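Local coordinates for ESX-5 secretion system protein EccC5 (Mycobacterium tuberculosis, PDB 6J18) that forms part of the ESX-5 type VII secretion membrane complex, which secretes EsxN and a number of PE_PGRS and PPE proteins, and binds ATP in a carboxy-terminal FtsK-type domain, at residues Asp64-Val69 with Leu83-Leu88; Thr112-Ile117 with Ala138-Val143. One frame throughout, in Å; residues are numbered along the deposited sequence.

How the contacts relate
From the N terminus the chain runs through helix 54-61 into the loop that holds D64-V69, makes strand 75-79, turns, and returns along strand 85-87. There contact 1 closes the excursion, tying the loop to the strand. Strand 96-100 then leads through the predicted ATP-binding segment 100-107, whose end already belongs to helix 106-120, and contact 2 joins this helix to strand 137-143 after a long connection. The two contacts follow in series, neither nested nor crossed. Contact 1 lies near the periphery and contact 2 near the centre of the domain, their centres about 20 Å apart, yet they meet where L88 CD1 packs on I113 CG2 at 4.1 Å.

Contact 1 (Asp64-Val69 with Leu83-Leu88); sequences DTRQGV and LAPVYL
D64 OD2 is gripped by two donors that arrive from opposite faces of the carboxylate: Y87 OH on the anti side at 2.7 Å, and R66 NH2 on the syn side at 2.8 Å. The other oxygen is doubly used as well. OD1 accepts from R66 NE at 2.9 Å, which makes the salt bridge side-on and two-pronged, and from the backbone N of R66 in an Asx turn. Four bonds therefore fix the rotation of the carboxylate and probably favour its charged state. R66 CG lies anti to the carbonyl carbon, beside the backbone N, and the chain bends at chi3 (-56°), which brings the guanidinium edge alongside the D64 carboxylate, with NH2 turned to the strand. There NH2 spends a second proton on P85 O at 2.8 Å, in the guanidinium plane and fairly straight (155° at the hydrogen), so one nitrogen links carboxylate and strand carbonyl. A water accepts from R66 NH1 and also lies within reach of that carbonyl. A84 CB covers one guanidinium face, 3.5 Å from R66 NH1, while V69 CG2 sits off-centre over the other. The Y87 ring has D64 OD2 at its edge, the carboxylate turned 34° from the ring plane, and its CD2 packs against V69 CG2 at 4.2 Å. A second water completes the junction, donating to V69 O at 2.7 Å and accepting from Y87 N at 2.9 Å; it supplies a bridge where the loop runs beside the strand without direct backbone pairing. Contact 1 thus fastens an irregular loop to one edge of strand 85-87, away from the nucleotide. V86 makes antiparallel backbone bonds with strand 75-79, and helix 54-61 adds L60 against P85 and A61 against Y87.

Contact 2 (Thr112-Ile117 with Ala138-Val143); sequences TIMSEI and AQVWLV
I117 sets CG1 anti to its carbonyl carbon (chi1 -70°), leaving CG2 anti to the backbone N and aimed at A138, while the extended outer branch carries CD1 on toward V140. M114, one helical turn earlier, runs straight to its sulfur and then turns (chi3 80°), which brings CE up against both V140 and L142. This is helix-on-sheet packing in the alpha/beta core of a P-loop ATPase: helix 106-120 begins with the last of the predicted ATP-binding residues and lies against strand 137-143, which is parallel to its sheet neighbours 158-162 and 203-208. The two segments run roughly antiparallel, at 150°, with their axes 10.5 Å apart. Contact is entirely apolar, and every touching residue is buried. It is closest at the far end of the helical segment, where I117 CG2 and A138 CB meet at 3.6 Å, a methyl against a methyl; consistent with the small alanine, the backbones also come nearer there. Farther along the strand the spacing is bridged by longer side chains. V140 receives both helix residues, one on each branch: I117 CD1 comes to 4.4 Å from CG2, and M114 CE to 4.4 Å from CG1. The same M114 methyl reaches L142 CD2 at 4.3 Å, so its terminal carbon spans two successive inward residues of the strand. Neighbouring strand 203-208 adds I207 against M114, and F205 against I117 and A138. Bound ATP lies about 12 Å from the M114 side chain, so the contact itself does not reach the nucleotide. On the other side of the strand, W141 NE1 donates to Q139 OE1 at 2.8 Å, close to the plane of the indole.

Contact 1 (Asp64-Val69 with Leu83-Leu88)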
loop_
_atom_site.group_PDB
_atom_site.type_symbol
_atom_site.label_atom_id
_atom_site.label_comp_id
_atom_site.label_asym_id
_atom_site.label_seq_id
_atom_site.Cartn_x
_atom_site.Cartn_y
_atom_site.Cartn_z
ATOM N N ASP A 64 -6.154 15.097 -15.402
ATOM C CA ASP A 64 -5.814 15.756 -14.147
ATOM C C ASP A 64 -4.352 16.201 -14.138
ATOM O O ASP A 64 -3.440 15.373 -14.169
ATOM C CB ASP A 64 -6.093 14.813 -12.974
ATOM C CG ASP A 64 -5.901 15.475 -11.623
ATOM O OD1 ASP A 64 -5.724 16.709 -11.569
ATOM O OD2 ASP A 64 -5.931 14.748 -10.606
ATOM N N THR A 65 -4.134 17.512 -14.095
ATOM C CA THR A 65 -2.780 18.057 -14.051
ATOM C C THR A 65 -2.550 18.895 -12.798
ATOM O O THR A 65 -1.616 19.696 -12.748
ATOM C CB THR A 65 -2.475 18.923 -15.290
ATOM O OG1 THR A 65 -3.544 19.853 -15.504
ATOM C CG2 THR A 65 -2.317 18.049 -16.526
ATOM N N ARG A 66 -3.403 18.709 -11.794
ATOM C CA ARG A 66 -3.257 19.410 -10.520
ATOM C C ARG A 66 -1.890 19.159 -9.899
ATOM O O ARG A 66 -1.282 18.109 -10.116
ATOM C CB ARG A 66 -4.344 18.981 -9.535
ATOM C CG ARG A 66 -5.729 19.521 -9.826
ATOM C CD ARG A 66 -6.729 18.905 -8.863
ATOM N NE ARG A 66 -6.690 17.447 -8.926
ATOM C CZ ARG A 66 -7.133 16.641 -7.967
ATOM N NH1 ARG A 66 -7.649 17.148 -6.856
ATOM N NH2 ARG A 66 -7.055 15.326 -8.118
ATOM N N GLN A 67 -1.418 20.125 -9.119
ATOM C CA GLN A 67 -0.129 20.001 -8.456
ATOM C C GLN A 67 -0.284 19.504 -7.022
ATOM O O GLN A 67 -1.319 19.714 -6.389
ATOM C CB GLN A 67 0.612 21.341 -8.467
ATOM C CG GLN A 67 0.099 22.379 -7.471
ATOM C CD GLN A 67 -1.114 23.145 -7.969
ATOM O OE1 GLN A 67 -1.799 22.718 -8.898
ATOM N NE2 GLN A 67 -1.385 24.289 -7.349
ATOM N N GLY A 68 0.749 18.829 -6.527
ATOM C CA GLY A 68 0.833 18.453 -5.126
ATOM C C GLY A 68 -0.166 17.435 -4.614
ATOM O O GLY A 68 -0.396 17.355 -3.408
ATOM N N VAL A 69 -0.757 16.653 -5.510
ATOM C CA VAL A 69 -1.718 15.635 -5.095
ATOM C C VAL A 69 -1.296 14.241 -5.555
ATOM O O VAL A 69 -1.993 13.258 -5.306
ATOM C CB VAL A 69 -3.132 15.940 -5.631
ATOM C CG1 VAL A 69 -3.659 17.240 -5.032
ATOM C CG2 VAL A 69 -3.124 16.008 -7.149
ATOM N N LEU A 83 -14.817 15.852 -5.935
ATOM C CA LEU A 83 -15.082 14.689 -6.788
ATOM C C LEU A 83 -13.922 14.408 -7.749
ATOM O O LEU A 83 -14.091 13.728 -8.762
ATOM C CB LEU A 83 -16.389 14.877 -7.569
ATOM C CG LEU A 83 -17.657 15.062 -6.728
ATOM C CD1 LEU A 83 -18.867 15.307 -7.619
ATOM C CD2 LEU A 83 -17.893 13.865 -5.817
ATOM N N ALA A 84 -12.743 14.923 -7.409
ATOM C CA ALA A 84 -11.538 14.732 -8.208
ATOM C C ALA A 84 -10.745 13.524 -7.700
ATOM O O ALA A 84 -10.936 13.101 -6.559
ATOM C CB ALA A 84 -10.682 15.999 -8.177
ATOM N N PRO A 85 -9.864 12.956 -8.545
ATOM C CA PRO A 85 -9.078 11.780 -8.146
ATOM C C PRO A 85 -8.234 11.971 -6.886
ATOM O O PRO A 85 -7.745 13.068 -6.609
ATOM C CB PRO A 85 -8.166 11.547 -9.355
ATOM C CG PRO A 85 -8.920 12.091 -10.496
ATOM C CD PRO A 85 -9.666 13.282 -9.970
ATOM N N VAL A 86 -8.078 10.888 -6.132
ATOM C CA VAL A 86 -7.160 10.841 -5.002
ATOM C C VAL A 86 -6.056 9.844 -5.335
ATOM O O VAL A 86 -6.334 8.752 -5.828
ATOM C CB VAL A 86 -7.875 10.432 -3.697
ATOM C CG1 VAL A 86 -6.870 10.255 -2.566
ATOM C CG2 VAL A 86 -8.934 11.461 -3.328
ATOM N N TYR A 87 -4.807 10.222 -5.083
ATOM C CA TYR A 87 -3.681 9.388 -5.477
ATOM C C TYR A 87 -2.853 8.893 -4.298
ATOM O O TYR A 87 -2.981 9.384 -3.177
ATOM C CB TYR A 87 -2.759 10.150 -6.435
ATOM C CG TYR A 87 -3.438 10.686 -7.674
ATOM C CD1 TYR A 87 -3.502 9.929 -8.836
ATOM C CD2 TYR A 87 -4.000 11.956 -7.686
ATOM C CE1 TYR A 87 -4.117 10.416 -9.973
ATOM C CE2 TYR A 87 -4.617 12.453 -8.820
ATOM C CZ TYR A 87 -4.673 11.678 -9.959
ATOM O OH TYR A 87 -5.285 12.167 -11.090
ATOM N N LEU A 88 -2.004 7.909 -4.566
ATOM C CA LEU A 88 -0.907 7.594 -3.666
ATOM C C LEU A 88 0.209 8.590 -3.954
ATOM O O LEU A 88 0.965 8.427 -4.912
ATOM C CB LEU A 88 -0.423 6.155 -3.849
ATOM C CG LEU A 88 -1.337 5.050 -3.315
ATOM C CD1 LEU A 88 -0.690 3.684 -3.495
ATOM C CD2 LEU A 88 -1.676 5.298 -1.853
HETATM O O HOH W 1 -8.981 15.467 -5.104
HETATM O O HOH W 2 -4.176 12.787 -3.854
#

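Contact 2 (Thr112-Ile117 with Ala138-Val143)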
loop_
_atom_site.group_PDB
_atom_site.type_symbol
_atom_site.label_atom_id
_atom_site.label_comp_id
_atom_site.label_asym_id
_atom_site.label_seq_id
_atom_site.Cartn_x
_atom_site.Cartn_y
_atom_site.Cartn_z
ATOM N N THR A 112 -7.620 -2.569 -6.432
ATOM C CA THR A 112 -7.634 -1.370 -7.265
ATOM C C THR A 112 -6.228 -0.789 -7.390
ATOM O O THR A 112 -5.800 -0.395 -8.477
ATOM C CB THR A 112 -8.593 -0.306 -6.694
ATOM O OG1 THR A 112 -9.946 -0.720 -6.918
ATOM C CG2 THR A 112 -8.374 1.042 -7.369
ATOM N N ILE A 113 -5.509 -0.758 -6.273
ATOM C CA ILE A 113 -4.138 -0.263 -6.252
ATOM C C ILE A 113 -3.235 -1.142 -7.116
ATOM O O ILE A 113 -2.393 -0.639 -7.858
ATOM C CB ILE A 113 -3.596 -0.195 -4.806
ATOM C CG1 ILE A 113 -4.291 0.935 -4.041
ATOM C CG2 ILE A 113 -2.092 0.031 -4.796
ATOM C CD1 ILE A 113 -3.979 0.960 -2.559
ATOM N N MET A 114 -3.430 -2.456 -7.036
ATOM C CA MET A 114 -2.639 -3.389 -7.831
ATOM C C MET A 114 -2.926 -3.229 -9.323
ATOM O O MET A 114 -2.011 -3.274 -10.145
ATOM C CB MET A 114 -2.903 -4.828 -7.388
ATOM C CG MET A 114 -2.276 -5.164 -6.044
ATOM S SD MET A 114 -2.734 -6.784 -5.408
ATOM C CE MET A 114 -1.628 -7.838 -6.342
ATOM N N SER A 115 -4.195 -3.034 -9.667
ATOM C CA SER A 115 -4.570 -2.780 -11.053
ATOM C C SER A 115 -3.868 -1.527 -11.575
ATOM O O SER A 115 -3.396 -1.495 -12.713
ATOM C CB SER A 115 -6.087 -2.632 -11.181
ATOM O OG SER A 115 -6.466 -2.443 -12.532
ATOM N N GLU A 116 -3.790 -0.506 -10.728
ATOM C CA GLU A 116 -3.122 0.741 -11.078
ATOM C C GLU A 116 -1.622 0.540 -11.274
ATOM O O GLU A 116 -1.015 1.160 -12.147
ATOM C CB GLU A 116 -3.375 1.798 -10.003
ATOM C CG GLU A 116 -4.665 2.579 -10.193
ATOM C CD GLU A 116 -4.663 3.394 -11.471
ATOM O OE1 GLU A 116 -5.083 2.863 -12.522
ATOM O OE2 GLU A 116 -4.233 4.566 -11.427
ATOM N N ILE A 117 -1.030 -0.321 -10.452
ATOM C CA ILE A 117 0.382 -0.655 -10.590
ATOM C C ILE A 117 0.642 -1.259 -11.969
ATOM O O ILE A 117 1.625 -0.924 -12.633
ATOM C CB ILE A 117 0.840 -1.633 -9.488
ATOM C CG1 ILE A 117 0.876 -0.928 -8.130
ATOM C CG2 ILE A 117 2.208 -2.212 -9.812
ATOM C CD1 ILE A 117 1.168 -1.856 -6.970
ATOM N N ALA A 138 7.746 -2.055 -11.529
ATOM C CA ALA A 138 7.203 -2.399 -10.219
ATOM C C ALA A 138 7.227 -3.895 -9.964
ATOM O O ALA A 138 6.899 -4.704 -10.833
ATOM C CB ALA A 138 5.792 -1.876 -10.073
ATOM N N GLN A 139 7.607 -4.246 -8.744
ATOM C CA GLN A 139 7.700 -5.628 -8.319
ATOM C C GLN A 139 6.872 -5.805 -7.051
ATOM O O GLN A 139 7.024 -5.044 -6.095
ATOM C CB GLN A 139 9.166 -6.000 -8.097
ATOM C CG GLN A 139 9.406 -7.321 -7.417
ATOM C CD GLN A 139 10.883 -7.612 -7.255
ATOM O OE1 GLN A 139 11.436 -7.490 -6.163
ATOM N NE2 GLN A 139 11.535 -7.994 -8.348
ATOM N N VAL A 140 5.983 -6.793 -7.046
ATOM C CA VAL A 140 5.048 -6.957 -5.936
ATOM C C VAL A 140 5.387 -8.154 -5.051
ATOM O O VAL A 140 5.615 -9.260 -5.540
ATOM C CB VAL A 140 3.598 -7.106 -6.446
ATOM C CG1 VAL A 140 2.659 -7.488 -5.307
ATOM C CG2 VAL A 140 3.137 -5.819 -7.115
ATOM N N TRP A 141 5.427 -7.911 -3.745
ATOM C CA TRP A 141 5.596 -8.965 -2.753
ATOM C C TRP A 141 4.315 -9.055 -1.928
ATOM O O TRP A 141 4.029 -8.180 -1.110
ATOM C CB TRP A 141 6.812 -8.689 -1.865
ATOM C CG TRP A 141 8.104 -8.610 -2.632
ATOM C CD1 TRP A 141 8.439 -7.686 -3.581
ATOM C CD2 TRP A 141 9.235 -9.480 -2.506
ATOM N NE1 TRP A 141 9.704 -7.933 -4.058
ATOM C CE2 TRP A 141 10.216 -9.030 -3.413
ATOM C CE3 TRP A 141 9.516 -10.600 -1.715
ATOM C CZ2 TRP A 141 11.452 -9.655 -3.553
ATOM C CZ3 TRP A 141 10.745 -11.221 -1.855
ATOM C CH2 TRP A 141 11.697 -10.749 -2.768
ATOM N N LEU A 142 3.545 -10.115 -2.153
ATOM C CA LEU A 142 2.166 -10.166 -1.675
ATOM C C LEU A 142 1.947 -11.121 -0.501
ATOM O O LEU A 142 2.209 -12.317 -0.604
ATOM C CB LEU A 142 1.244 -10.558 -2.835
ATOM C CG LEU A 142 -0.262 -10.651 -2.583
ATOM C CD1 LEU A 142 -0.841 -9.283 -2.258
ATOM C CD2 LEU A 142 -0.962 -11.264 -3.789
ATOM N N VAL A 143 1.463 -10.583 0.613
ATOM C CA VAL A 143 0.983 -11.413 1.712
ATOM C C VAL A 143 -0.536 -11.493 1.628
ATOM O O VAL A 143 -1.230 -10.509 1.880
ATOM C CB VAL A 143 1.396 -10.864 3.090
ATOM C CG1 VAL A 143 0.927 -11.802 4.193
ATOM C CG2 VAL A 143 2.898 -10.676 3.159
#